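Aspartate carbamoyltransferase (Leishmania major, PDB 7K46) probably catalyses, as a trimer, the transfer of a carbamoyl group from carbamoyl phosphate to L-aspartate, an early step of pyrimidine biosynthesis. Local coordinates at residues A[31-36]-A[148-153]; A[142-147]-A[308-313]; A[94-99]-A[120-125]; A[102-105]-A[109-112]. All coordinates share one frame; numbering follows the deposited sequence. Where two conformers were deposited one is given.

Contact 1: A[31-36]-A[148-153]; sequences QLALDM and DILTIH
Leu150 reaches across from helix 142-156 and puts one methyl on each of two neighbours in helix 23-41. Its CD2 meets the CB of Ala33 at 3.7 Å. Its CD1 lies against Leu34, with CD2 of Leu34 3.9 Å from CD1 of Leu150. The two leucines run alongside each other in opposite directions, so branch meets branch. Leu150 has CG anti to its backbone N (chi1 172°), which sends both methyls toward the partner helix. This is the tight part. It is wholly apolar, and no hydrogen bond crosses the contact. The segment axes stay 11.0 Å apart, so side chains fill the gap. Ile30, one turn before Leu34, extends this patch by touching Leu150 and His153.

The looser side starts at the other methyl of Leu34. Its CD1 comes to the edge of the His153 ring, near the ring plane, 4.3 Å from CD2 of His153. Both residues are partly open to solvent. Farther round helix 23-41, Gln31 NE2 donates to Asp35 OD1 at 2.9 Å, one turn along the helix. The bond arrives from above the carboxylate plane, and it takes no part in the helix-helix grip. The segments cross at -68°. Such apolar crossing of an N-terminal helix over the helix leading out of the first domain is consistent with the carbamoyltransferase fold, whose two domains are joined by helices.

Contact 2: A[142-147]-A[308-313]; sequences PTQALL and FRQMRY
Gln310 is the first residue of 308-313 to touch helix 142-156, and its side chain crosses Leu147 at about a right angle. Leu147 CD1 is 3.5 Å from Gln310 CG and 3.3 Å from Gln310 O, so this methyl sits in the bend between side chain and backbone. Leu147 gets there with CG between its backbone N and carbonyl carbon (chi1 83°), a crowded position. The Gln310 chain is extended beyond CG and carries its amide to Gln144. The two NE2 atoms, of Gln144 and Gln310, are 3.9 Å apart and are not bonded to each other. Their amide planes are 74° apart. Both NE2 atoms donate to OD1 of Asp148, and Gln310 OE1 accepts from His287 N, so both ends of the buried Gln310 amide are used and its rotation is fixed.

Next in sequence, Met311 and Arg312 turn away from helix 142-156. Tyr313 comes back to the contact. Its CB is 4.4 Å from the backbone O of Leu147, while its ring leads off and its hydroxyl bonds to Glu155 OE2. The segments 142-147 and 309-313 cross at 117°. Farther on, Met317, Arg318 and Ile321 of helix 309-326 touch the earlier turns of helix 142-156, while Met311 rests on Arg64 of helix 63-74 and Arg312 reaches Ser105 of the second subunit.

Contact 3: A[94-99]-A[120-125]; sequences ETLQDT and LEQAMS. With EDO (1,2-ethanediol), chain B.
Gln97 lays the end of its amide over the aliphatic part of Gln122. Its NE2 is 3.6 Å from CB and 3.7 Å from CG of Gln122. The Gln97 chain bends at chi2 (90°), which folds the amide toward helix 117-126. The two amide planes are only 15° apart, but it is NE2 against CB and CG that makes the contact. Leu96, the residue before Gln97 on the same helix, meets the end of the Gln122 side chain. Its CD2 touches Gln122 OE1 at 3.7 Å, with the two side chains crossing at about a right angle. Gln122 OE1 also accepts from O2 of an ethanediol at 3.0 Å, a molecule probably left from the crystallisation liquor.

Ser125 closes the far edge. Its OG donates back to Gln122 O at 2.7 Å, and it accepts from a water. The same water takes a weak, 3.3 Å bond from Gln97 NE2. It is the one polar link between the segments found here. Helix 96-104 is begun by Thr95 as N-cap, whose OG1 accepts from Asp98 N. Its other side faces the third subunit, where Glu94 and Asp98 form salt bridges to Arg64 and Arg291 of that neighbouring chain. Two glutamines meet here without a direct bond. The chemistry therefore implies a surface contact of aliphatic stems, bridged by a single weakly held water, between two helices of the carbamoyl phosphate domain.

Contact 4: A[102-105]-A[109-112]; sequences TLDS and VLVL
Leu103, near the end of helix 96-104, and Leu110, on strand 109-113, are the closest pair of the two backbones, with their CA atoms 7.4 Å apart. A short turn separates helix and strand, and no backbone bond joins the two segments. The helix end is tied down locally: Thr102 O accepts from both Ser105 N and Ser105 OG, and the hydroxyl bond, 2.6 Å long, lies in the carbonyl plane.

Leu110 is the one strand residue that fills the gap. Its CG is anti to the carbonyl carbon (chi1 -46°), and both methyls project at the helix. CD2 of Leu110 rests on CB of Leu103 at 3.6 Å. CD1 of Leu110 comes to 4.0 Å from Asp104 OD1, with the two side chains at about a right angle. The carboxylate of Asp104 is buried but not left without partners. OD1 pairs with His129 ND1, and OD2 accepts from Thr128 N. These bonds tie the helix end to the loop before strand 131-133. The chemistry is thus divided: a leucine pair packs the helix end on the strand, and the buried carboxylate beside it is met by two donors from the adjoining loop, which would probably stabilise its charge.

Contacts 1 and 2 share helix 142-156, with centres 9 Å apart. They touch directly, and their segments alternate along the chain. Together they join the N-terminal helix 23-41, helix 142-156 and the C-terminal helix 309-326, with contact 2 near the centre of the chain. Contacts 3 and 4 share helix 96-104; their centres are 10 Å apart. They pack it against helix 117-126 and strand 109-113 of the four-stranded parallel sheet. Contact 4 is nested within contact 3, and both within contact 1. About 27 Å separates the centres of contacts 2 and 3. Contact 2 joins segments of the two domain families and borders the second subunit; contacts 3 and 4 border the third; contact 1 touches no other chain.

Contact 1: A[31-36]-A[148-153]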
loop_
_atom_site.group_PDB
_atom_site.type_symbol
_atom_site.label_atom_id
_atom_site.label_comp_id
_atom_site.label_asym_id
_atom_site.label_seq_id
_atom_site.Cartn_x
_atom_site.Cartn_y
_atom_site.Cartn_z
ATOM N N GLN A 31 2.602 -12.715 27.948
ATOM C CA GLN A 31 3.870 -12.199 28.464
ATOM C C GLN A 31 4.741 -11.640 27.342
ATOM O O GLN A 31 5.399 -10.606 27.512
ATOM C CB GLN A 31 4.621 -13.293 29.229
ATOM C CG GLN A 31 5.820 -12.772 30.019
ATOM C CD GLN A 31 5.415 -11.750 31.068
ATOM O OE1 GLN A 31 4.622 -12.046 31.963
ATOM N NE2 GLN A 31 5.942 -10.531 30.949
ATOM N N LEU A 32 4.758 -12.311 26.189
ATOM C CA LEU A 32 5.567 -11.839 25.068
ATOM C C LEU A 32 5.040 -10.512 24.537
ATOM O O LEU A 32 5.822 -9.603 24.240
ATOM C CB LEU A 32 5.602 -12.903 23.959
ATOM C CG LEU A 32 6.359 -12.589 22.655
ATOM C CD1 LEU A 32 7.795 -12.198 22.959
ATOM C CD2 LEU A 32 6.318 -13.796 21.693
ATOM N N ALA A 33 3.714 -10.374 24.431
ATOM C CA ALA A 33 3.141 -9.114 23.967
ATOM C C ALA A 33 3.479 -7.977 24.921
ATOM O O ALA A 33 3.847 -6.878 24.488
ATOM C CB ALA A 33 1.622 -9.251 23.804
ATOM N N LEU A 34 3.386 -8.229 26.227
ATOM C CA LEU A 34 3.710 -7.187 27.196
ATOM C C LEU A 34 5.193 -6.842 27.163
ATOM O O LEU A 34 5.562 -5.669 27.295
ATOM C CB LEU A 34 3.291 -7.628 28.599
ATOM C CG LEU A 34 1.779 -7.753 28.815
ATOM C CD1 LEU A 34 1.476 -8.254 30.242
ATOM C CD2 LEU A 34 1.080 -6.430 28.550
ATOM N N ASP A 35 6.060 -7.848 26.992
ATOM C CA ASP A 35 7.494 -7.579 26.909
ATOM C C ASP A 35 7.820 -6.737 25.680
ATOM O O ASP A 35 8.636 -5.807 25.749
ATOM C CB ASP A 35 8.279 -8.894 26.897
ATOM C CG ASP A 35 8.217 -9.629 28.237
ATOM O OD1 ASP A 35 7.773 -9.027 29.233
ATOM O OD2 ASP A 35 8.616 -10.811 28.298
ATOM N N MET A 36 7.168 -7.027 24.553
ATOM C CA MET A 36 7.343 -6.198 23.367
ATOM C C MET A 36 6.784 -4.797 23.576
ATOM O O MET A 36 7.376 -3.818 23.106
ATOM C CB MET A 36 6.677 -6.860 22.160
ATOM C CG MET A 36 7.425 -8.085 21.699
ATOM S SD MET A 36 6.569 -8.859 20.330
ATOM C CE MET A 36 7.833 -10.010 19.804
ATOM N N ASP A 148 -8.453 -9.418 23.212
ATOM C CA ASP A 148 -9.416 -9.147 24.278
ATOM C C ASP A 148 -8.920 -9.715 25.603
ATOM O O ASP A 148 -9.019 -9.062 26.652
ATOM C CB ASP A 148 -10.788 -9.741 23.933
ATOM C CG ASP A 148 -11.482 -9.029 22.764
ATOM O OD1 ASP A 148 -11.052 -7.923 22.357
ATOM O OD2 ASP A 148 -12.470 -9.599 22.247
ATOM N N ILE A 149 -8.382 -10.936 25.575
ATOM C CA ILE A 149 -7.851 -11.547 26.795
ATOM C C ILE A 149 -6.667 -10.748 27.319
ATOM O O ILE A 149 -6.552 -10.494 28.524
ATOM C CB ILE A 149 -7.459 -13.012 26.535
ATOM C CG1 ILE A 149 -8.704 -13.859 26.279
ATOM C CG2 ILE A 149 -6.649 -13.569 27.694
ATOM C CD1 ILE A 149 -8.346 -15.266 25.895
ATOM N N LEU A 150 -5.751 -10.366 26.421
ATOM C CA LEU A 150 -4.610 -9.544 26.830
ATOM C C LEU A 150 -5.063 -8.243 27.483
ATOM O O LEU A 150 -4.491 -7.818 28.497
ATOM C CB LEU A 150 -3.719 -9.243 25.625
ATOM C CG LEU A 150 -2.585 -8.235 25.851
ATOM C CD1 LEU A 150 -1.637 -8.686 26.980
ATOM C CD2 LEU A 150 -1.823 -8.040 24.550
ATOM N N THR A 151 -6.076 -7.592 26.908
ATOM C CA THR A 151 -6.564 -6.331 27.460
ATOM C C THR A 151 -7.048 -6.519 28.890
ATOM O O THR A 151 -6.693 -5.743 29.783
ATOM C CB THR A 151 -7.686 -5.770 26.583
ATOM O OG1 THR A 151 -7.189 -5.550 25.252
ATOM C CG2 THR A 151 -8.185 -4.422 27.150
ATOM N N ILE A 152 -7.857 -7.552 29.128
ATOM C CA ILE A 152 -8.333 -7.806 30.486
ATOM C C ILE A 152 -7.150 -8.028 31.415
ATOM O O ILE A 152 -7.040 -7.400 32.475
ATOM C CB ILE A 152 -9.297 -9.004 30.504
ATOM C CG1 ILE A 152 -10.539 -8.706 29.667
ATOM C CG2 ILE A 152 -9.698 -9.345 31.939
ATOM C CD1 ILE A 152 -11.410 -9.920 29.425
ATOM N N HIS A 153 -6.232 -8.907 31.013
ATOM C CA HIS A 153 -5.102 -9.241 31.882
ATOM C C HIS A 153 -4.241 -8.017 32.178
ATOM O O HIS A 153 -3.816 -7.801 33.322
ATOM C CB HIS A 153 -4.246 -10.329 31.244
ATOM C CG HIS A 153 -3.063 -10.712 32.078
ATOM N ND1 HIS A 153 -3.098 -11.749 32.985
ATOM C CD2 HIS A 153 -1.826 -10.170 32.172
ATOM C CE1 HIS A 153 -1.927 -11.840 33.590
ATOM N NE2 HIS A 153 -1.138 -10.892 33.116
#

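Contact 2: A[142-147]-A[308-313]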
loop_
_atom_site.group_PDB
_atom_site.type_symbol
_atom_site.label_atom_id
_atom_site.label_comp_id
_atom_site.label_asym_id
_atom_site.label_seq_id
_atom_site.Cartn_x
_atom_site.Cartn_y
_atom_site.Cartn_z
ATOM N N PRO A 142 -9.264 -15.197 15.725
ATOM C CA PRO A 142 -8.377 -15.577 16.836
ATOM C C PRO A 142 -7.609 -14.417 17.435
ATOM O O PRO A 142 -7.422 -14.401 18.656
ATOM C CB PRO A 142 -7.439 -16.622 16.198
ATOM C CG PRO A 142 -7.600 -16.449 14.697
ATOM C CD PRO A 142 -9.042 -16.054 14.546
ATOM N N THR A 143 -7.169 -13.436 16.626
ATOM C CA THR A 143 -6.400 -12.345 17.218
ATOM C C THR A 143 -7.294 -11.352 17.959
ATOM O O THR A 143 -6.828 -10.722 18.911
ATOM C CB THR A 143 -5.531 -11.630 16.171
ATOM O OG1 THR A 143 -6.345 -11.012 15.171
ATOM C CG2 THR A 143 -4.569 -12.606 15.508
ATOM N N GLN A 144 -8.575 -11.230 17.588
ATOM C CA GLN A 144 -9.497 -10.442 18.414
ATOM C C GLN A 144 -9.714 -11.104 19.775
ATOM O O GLN A 144 -9.642 -10.444 20.816
ATOM C CB GLN A 144 -10.839 -10.242 17.700
ATOM C CG GLN A 144 -11.798 -9.327 18.482
ATOM C CD GLN A 144 -11.394 -7.862 18.374
ATOM O OE1 GLN A 144 -11.230 -7.353 17.272
ATOM N NE2 GLN A 144 -11.216 -7.189 19.514
ATOM N N ALA A 145 -10.004 -12.410 19.789
ATOM C CA ALA A 145 -10.149 -13.112 21.066
ATOM C C ALA A 145 -8.906 -12.941 21.935
ATOM O O ALA A 145 -9.002 -12.639 23.130
ATOM C CB ALA A 145 -10.421 -14.599 20.825
ATOM N N LEU A 146 -7.725 -13.136 21.346
ATOM C CA LEU A 146 -6.491 -13.084 22.121
ATOM C C LEU A 146 -6.177 -11.664 22.586
ATOM O O LEU A 146 -5.714 -11.466 23.715
ATOM C CB LEU A 146 -5.338 -13.650 21.294
ATOM C CG LEU A 146 -5.444 -15.171 21.161
ATOM C CD1 LEU A 146 -4.469 -15.646 20.095
ATOM C CD2 LEU A 146 -5.152 -15.840 22.489
ATOM N N LEU A 147 -6.418 -10.661 21.741
ATOM C CA LEU A 147 -6.210 -9.291 22.204
ATOM C C LEU A 147 -7.219 -8.898 23.281
ATOM O O LEU A 147 -6.888 -8.102 24.169
ATOM C CB LEU A 147 -6.260 -8.300 21.027
ATOM C CG LEU A 147 -7.580 -7.766 20.465
ATOM C CD1 LEU A 147 -8.065 -6.534 21.242
ATOM C CD2 LEU A 147 -7.393 -7.404 18.982
ATOM N N PHE A 308 -10.059 1.946 23.676
ATOM C CA PHE A 308 -9.031 2.457 22.773
ATOM C C PHE A 308 -7.684 1.783 23.035
ATOM O O PHE A 308 -6.994 1.381 22.095
ATOM C CB PHE A 308 -8.910 3.983 22.910
ATOM C CG PHE A 308 -10.202 4.714 22.671
ATOM C CD1 PHE A 308 -10.942 4.486 21.515
ATOM C CD2 PHE A 308 -10.682 5.628 23.604
ATOM C CE1 PHE A 308 -12.146 5.156 21.286
ATOM C CE2 PHE A 308 -11.876 6.304 23.379
ATOM C CZ PHE A 308 -12.610 6.062 22.226
ATOM N N ARG A 309 -7.299 1.649 24.308
ATOM C CA ARG A 309 -6.091 0.892 24.641
ATOM C C ARG A 309 -6.175 -0.547 24.140
ATOM O O ARG A 309 -5.153 -1.142 23.768
ATOM C CB ARG A 309 -5.866 0.914 26.153
ATOM C CG ARG A 309 -5.553 2.312 26.719
ATOM C CD ARG A 309 -5.119 2.256 28.199
ATOM N NE ARG A 309 -6.163 1.769 29.097
ATOM C CZ ARG A 309 -7.134 2.530 29.591
ATOM N NH1 ARG A 309 -7.253 3.805 29.253
ATOM N NH2 ARG A 309 -8.006 1.998 30.446
ATOM N N GLN A 310 -7.385 -1.112 24.128
ATOM C CA GLN A 310 -7.624 -2.457 23.607
ATOM C C GLN A 310 -7.015 -2.638 22.212
ATOM O O GLN A 310 -6.438 -3.691 21.902
ATOM C CB GLN A 310 -9.143 -2.689 23.601
ATOM C CG GLN A 310 -9.661 -4.062 23.204
ATOM C CD GLN A 310 -11.177 -4.162 23.395
ATOM O OE1 GLN A 310 -11.795 -3.278 24.002
ATOM N NE2 GLN A 310 -11.775 -5.250 22.906
ATOM N N MET A 311 -7.127 -1.616 21.357
ATOM C CA MET A 311 -6.548 -1.708 20.016
ATOM C C MET A 311 -5.032 -1.759 20.054
ATOM O O MET A 311 -4.414 -2.418 19.206
ATOM C CB MET A 311 -7.003 -0.528 19.152
ATOM C CG MET A 311 -8.457 -0.638 18.718
ATOM S SD MET A 311 -8.941 0.705 17.626
ATOM C CE MET A 311 -9.191 2.044 18.797
ATOM N N ARG A 312 -4.411 -1.061 21.011
ATOM C CA ARG A 312 -2.958 -1.109 21.120
ATOM C C ARG A 312 -2.498 -2.455 21.670
ATOM O O ARG A 312 -1.475 -3.000 21.232
ATOM C CB ARG A 312 -2.463 0.053 21.982
ATOM C CG ARG A 312 -0.938 0.155 22.072
ATOM C CD ARG A 312 -0.497 1.599 22.278
ATOM N NE ARG A 312 0.950 1.760 22.367
ATOM C CZ ARG A 312 1.728 2.060 21.336
ATOM N NH1 ARG A 312 1.248 2.110 20.101
ATOM N NH2 ARG A 312 3.020 2.324 21.549
ATOM N N TYR A 313 -3.251 -3.031 22.611
ATOM C CA TYR A 313 -2.985 -4.418 22.967
ATOM C C TYR A 313 -3.105 -5.329 21.752
ATOM O O TYR A 313 -2.344 -6.293 21.630
ATOM C CB TYR A 313 -3.922 -4.877 24.087
ATOM C CG TYR A 313 -3.655 -4.176 25.397
ATOM C CD1 TYR A 313 -2.421 -4.286 26.024
ATOM C CD2 TYR A 313 -4.644 -3.410 26.010
ATOM C CE1 TYR A 313 -2.164 -3.635 27.231
ATOM C CE2 TYR A 313 -4.404 -2.761 27.217
ATOM C CZ TYR A 313 -3.160 -2.874 27.819
ATOM O OH TYR A 313 -2.933 -2.229 29.018
#

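Contact 3: A[94-99]-A[120-125]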
loop_
_atom_site.group_PDB
_atom_site.type_symbol
_atom_site.label_atom_id
_atom_site.label_comp_id
_atom_site.label_asym_id
_atom_site.label_seq_id
_atom_site.Cartn_x
_atom_site.Cartn_y
_atom_site.Cartn_z
ATOM N N GLU A 94 -10.169 -15.984 -10.920
ATOM C CA GLU A 94 -9.531 -17.270 -10.682
ATOM C C GLU A 94 -9.960 -17.827 -9.323
ATOM O O GLU A 94 -10.501 -17.116 -8.471
ATOM C CB GLU A 94 -8.006 -17.143 -10.766
ATOM C CG GLU A 94 -7.418 -16.122 -9.828
ATOM C CD GLU A 94 -5.894 -16.202 -9.719
ATOM O OE1 GLU A 94 -5.238 -16.754 -10.634
ATOM O OE2 GLU A 94 -5.355 -15.711 -8.696
ATOM N N THR A 95 -9.720 -19.121 -9.126
ATOM C CA THR A 95 -10.064 -19.747 -7.852
ATOM C C THR A 95 -9.290 -19.111 -6.701
ATOM O O THR A 95 -8.185 -18.581 -6.874
ATOM C CB THR A 95 -9.768 -21.246 -7.889
ATOM O OG1 THR A 95 -8.359 -21.440 -8.065
ATOM C CG2 THR A 95 -10.525 -21.909 -9.019
ATOM N N LEU A 96 -9.886 -19.159 -5.505
ATOM C CA LEU A 96 -9.174 -18.699 -4.315
ATOM C C LEU A 96 -7.893 -19.494 -4.112
ATOM O O LEU A 96 -6.862 -18.935 -3.713
ATOM C CB LEU A 96 -10.075 -18.813 -3.082
ATOM C CG LEU A 96 -9.387 -18.578 -1.724
ATOM C CD1 LEU A 96 -8.842 -17.165 -1.624
ATOM C CD2 LEU A 96 -10.340 -18.879 -0.573
ATOM N N GLN A 97 -7.936 -20.799 -4.407
ATOM C CA GLN A 97 -6.744 -21.633 -4.292
ATOM C C GLN A 97 -5.607 -21.095 -5.151
ATOM O O GLN A 97 -4.466 -20.992 -4.686
ATOM C CB GLN A 97 -7.067 -23.078 -4.683
ATOM C CG GLN A 97 -7.950 -23.823 -3.672
ATOM C CD GLN A 97 -9.444 -23.668 -3.946
ATOM O OE1 GLN A 97 -9.887 -22.694 -4.568
ATOM N NE2 GLN A 97 -10.229 -24.636 -3.476
ATOM N N ASP A 98 -5.895 -20.754 -6.413
ATOM C CA ASP A 98 -4.835 -20.234 -7.276
ATOM C C ASP A 98 -4.298 -18.911 -6.759
ATOM O O ASP A 98 -3.101 -18.625 -6.898
ATOM C CB ASP A 98 -5.334 -20.071 -8.713
ATOM C CG ASP A 98 -5.381 -21.388 -9.467
ATOM O OD1 ASP A 98 -4.974 -22.426 -8.887
ATOM O OD2 ASP A 98 -5.832 -21.389 -10.632
ATOM N N THR A 99 -5.163 -18.087 -6.162
ATOM C CA THR A 99 -4.690 -16.831 -5.591
ATOM C C THR A 99 -3.744 -17.085 -4.425
ATOM O O THR A 99 -2.701 -16.426 -4.311
ATOM C CB THR A 99 -5.876 -15.974 -5.155
ATOM O OG1 THR A 99 -6.680 -15.673 -6.304
ATOM C CG2 THR A 99 -5.383 -14.669 -4.521
ATOM N N LEU A 120 -11.283 -20.188 4.333
ATOM C CA LEU A 120 -10.092 -20.532 5.101
ATOM C C LEU A 120 -9.706 -21.991 4.873
ATOM O O LEU A 120 -8.513 -22.309 4.772
ATOM C CB LEU A 120 -10.319 -20.250 6.587
ATOM C CG LEU A 120 -9.140 -20.467 7.534
ATOM C CD1 LEU A 120 -7.932 -19.600 7.147
ATOM C CD2 LEU A 120 -9.568 -20.172 8.972
ATOM N N GLU A 121 -10.707 -22.884 4.812
ATOM C CA GLU A 121 -10.468 -24.294 4.491
ATOM C C GLU A 121 -9.733 -24.424 3.165
ATOM O O GLU A 121 -8.682 -25.073 3.064
ATOM C CB GLU A 121 -11.793 -25.066 4.396
ATOM C CG GLU A 121 -12.750 -25.005 5.575
ATOM C CD GLU A 121 -14.131 -25.572 5.222
ATOM O OE1 GLU A 121 -14.266 -26.202 4.147
ATOM O OE2 GLU A 121 -15.083 -25.379 6.005
ATOM N N GLN A 122 -10.301 -23.812 2.124
ATOM C CA GLN A 122 -9.726 -23.892 0.788
ATOM C C GLN A 122 -8.313 -23.335 0.758
ATOM O O GLN A 122 -7.429 -23.898 0.099
ATOM C CB GLN A 122 -10.617 -23.137 -0.190
ATOM C CG GLN A 122 -11.986 -23.759 -0.368
ATOM C CD GLN A 122 -12.941 -22.825 -1.071
ATOM O OE1 GLN A 122 -12.590 -21.687 -1.388
ATOM N NE2 GLN A 122 -14.159 -23.293 -1.313
ATOM N N ALA A 123 -8.086 -22.217 1.454
ATOM C CA ALA A 123 -6.759 -21.611 1.471
ATOM C C ALA A 123 -5.749 -22.534 2.140
ATOM O O ALA A 123 -4.659 -22.780 1.607
ATOM C CB ALA A 123 -6.812 -20.253 2.177
ATOM N N MET A 124 -6.097 -23.068 3.312
ATOM C CA MET A 124 -5.174 -23.967 3.993
ATOM C C MET A 124 -4.984 -25.280 3.244
ATOM O O MET A 124 -3.971 -25.951 3.458
ATOM C CB MET A 124 -5.652 -24.212 5.427
ATOM C CG MET A 124 -5.503 -22.946 6.292
ATOM S SD MET A 124 -5.750 -23.245 8.052
ATOM C CE MET A 124 -7.328 -24.097 8.024
ATOM N N SER A 125 -5.913 -25.648 2.357
ATOM C CA SER A 125 -5.760 -26.888 1.601
ATOM C C SER A 125 -4.595 -26.832 0.616
ATOM O O SER A 125 -4.119 -27.888 0.183
ATOM C CB SER A 125 -7.059 -27.227 0.854
ATOM O OG SER A 125 -7.162 -26.548 -0.395
HETATM C C1 EDO B . -16.380 -19.571 -0.811
HETATM O O1 EDO B . -16.807 -18.280 -1.272
HETATM C C2 EDO B . -14.863 -19.585 -0.664
HETATM O O2 EDO B . -14.229 -19.223 -1.902
HETATM O O HOH W 1 -8.328 -27.274 -2.835
#

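Contact 4: A[102-105]-A[109-112]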
loop_
_atom_site.group_PDB
_atom_site.type_symbol
_atom_site.label_atom_id
_atom_site.label_comp_id
_atom_site.label_asym_id
_atom_site.label_seq_id
_atom_site.Cartn_x
_atom_site.Cartn_y
_atom_site.Cartn_z
ATOM N N THR A 102 -0.452 -18.021 -5.633
ATOM C CA THR A 102 0.248 -16.831 -6.101
ATOM C C THR A 102 0.925 -16.105 -4.938
ATOM O O THR A 102 2.100 -15.729 -5.029
ATOM C CB THR A 102 -0.743 -15.925 -6.845
ATOM O OG1 THR A 102 -1.285 -16.645 -7.966
ATOM C CG2 THR A 102 -0.053 -14.659 -7.366
ATOM N N LEU A 103 0.214 -15.944 -3.814
ATOM C CA LEU A 103 0.815 -15.314 -2.638
ATOM C C LEU A 103 1.996 -16.124 -2.110
ATOM O O LEU A 103 3.016 -15.554 -1.698
ATOM C CB LEU A 103 -0.235 -15.132 -1.541
ATOM C CG LEU A 103 -1.059 -13.845 -1.527
ATOM C CD1 LEU A 103 -1.827 -13.662 -2.830
ATOM C CD2 LEU A 103 -2.012 -13.827 -0.322
ATOM N N ASP A 104 1.875 -17.458 -2.100
ATOM C CA ASP A 104 2.949 -18.309 -1.587
ATOM C C ASP A 104 4.204 -18.249 -2.440
ATOM O O ASP A 104 5.270 -18.699 -1.992
ATOM C CB ASP A 104 2.512 -19.775 -1.511
ATOM C CG ASP A 104 1.764 -20.107 -0.245
ATOM O OD1 ASP A 104 2.025 -19.499 0.815
ATOM O OD2 ASP A 104 0.904 -21.007 -0.315
ATOM N N SER A 105 4.101 -17.763 -3.676
ATOM C CA SER A 105 5.284 -17.701 -4.515
ATOM C C SER A 105 6.299 -16.690 -3.990
ATOM O O SER A 105 7.489 -16.798 -4.301
ATOM C CB SER A 105 4.889 -17.377 -5.955
ATOM O OG SER A 105 4.501 -16.016 -6.071
ATOM N N VAL A 109 4.213 -15.170 5.139
ATOM C CA VAL A 109 3.011 -15.334 5.948
ATOM C C VAL A 109 1.863 -14.664 5.207
ATOM O O VAL A 109 2.041 -13.616 4.575
ATOM C CB VAL A 109 3.191 -14.768 7.383
ATOM C CG1 VAL A 109 3.464 -13.259 7.371
ATOM C CG2 VAL A 109 1.967 -15.104 8.271
ATOM N N LEU A 110 0.690 -15.299 5.251
ATOM C CA LEU A 110 -0.515 -14.755 4.647
ATOM C C LEU A 110 -1.489 -14.360 5.748
ATOM O O LEU A 110 -1.502 -14.966 6.822
ATOM C CB LEU A 110 -1.179 -15.781 3.712
ATOM C CG LEU A 110 -0.304 -16.550 2.714
ATOM C CD1 LEU A 110 -1.194 -17.354 1.754
ATOM C CD2 LEU A 110 0.565 -15.592 1.936
ATOM N N VAL A 111 -2.293 -13.324 5.489
ATOM C CA VAL A 111 -3.365 -12.911 6.402
ATOM C C VAL A 111 -4.657 -12.906 5.598
ATOM O O VAL A 111 -4.812 -12.088 4.682
ATOM C CB VAL A 111 -3.107 -11.530 7.033
ATOM C CG1 VAL A 111 -4.227 -11.178 8.034
ATOM C CG2 VAL A 111 -1.729 -11.473 7.718
ATOM N N LEU A 112 -5.592 -13.799 5.941
ATOM C CA LEU A 112 -6.824 -13.977 5.176
ATOM C C LEU A 112 -8.030 -13.436 5.941
ATOM O O LEU A 112 -8.283 -13.830 7.090
ATOM C CB LEU A 112 -7.065 -15.452 4.831
ATOM C CG LEU A 112 -8.371 -15.697 4.060
ATOM C CD1 LEU A 112 -8.277 -15.120 2.634
ATOM C CD2 LEU A 112 -8.741 -17.179 4.027
#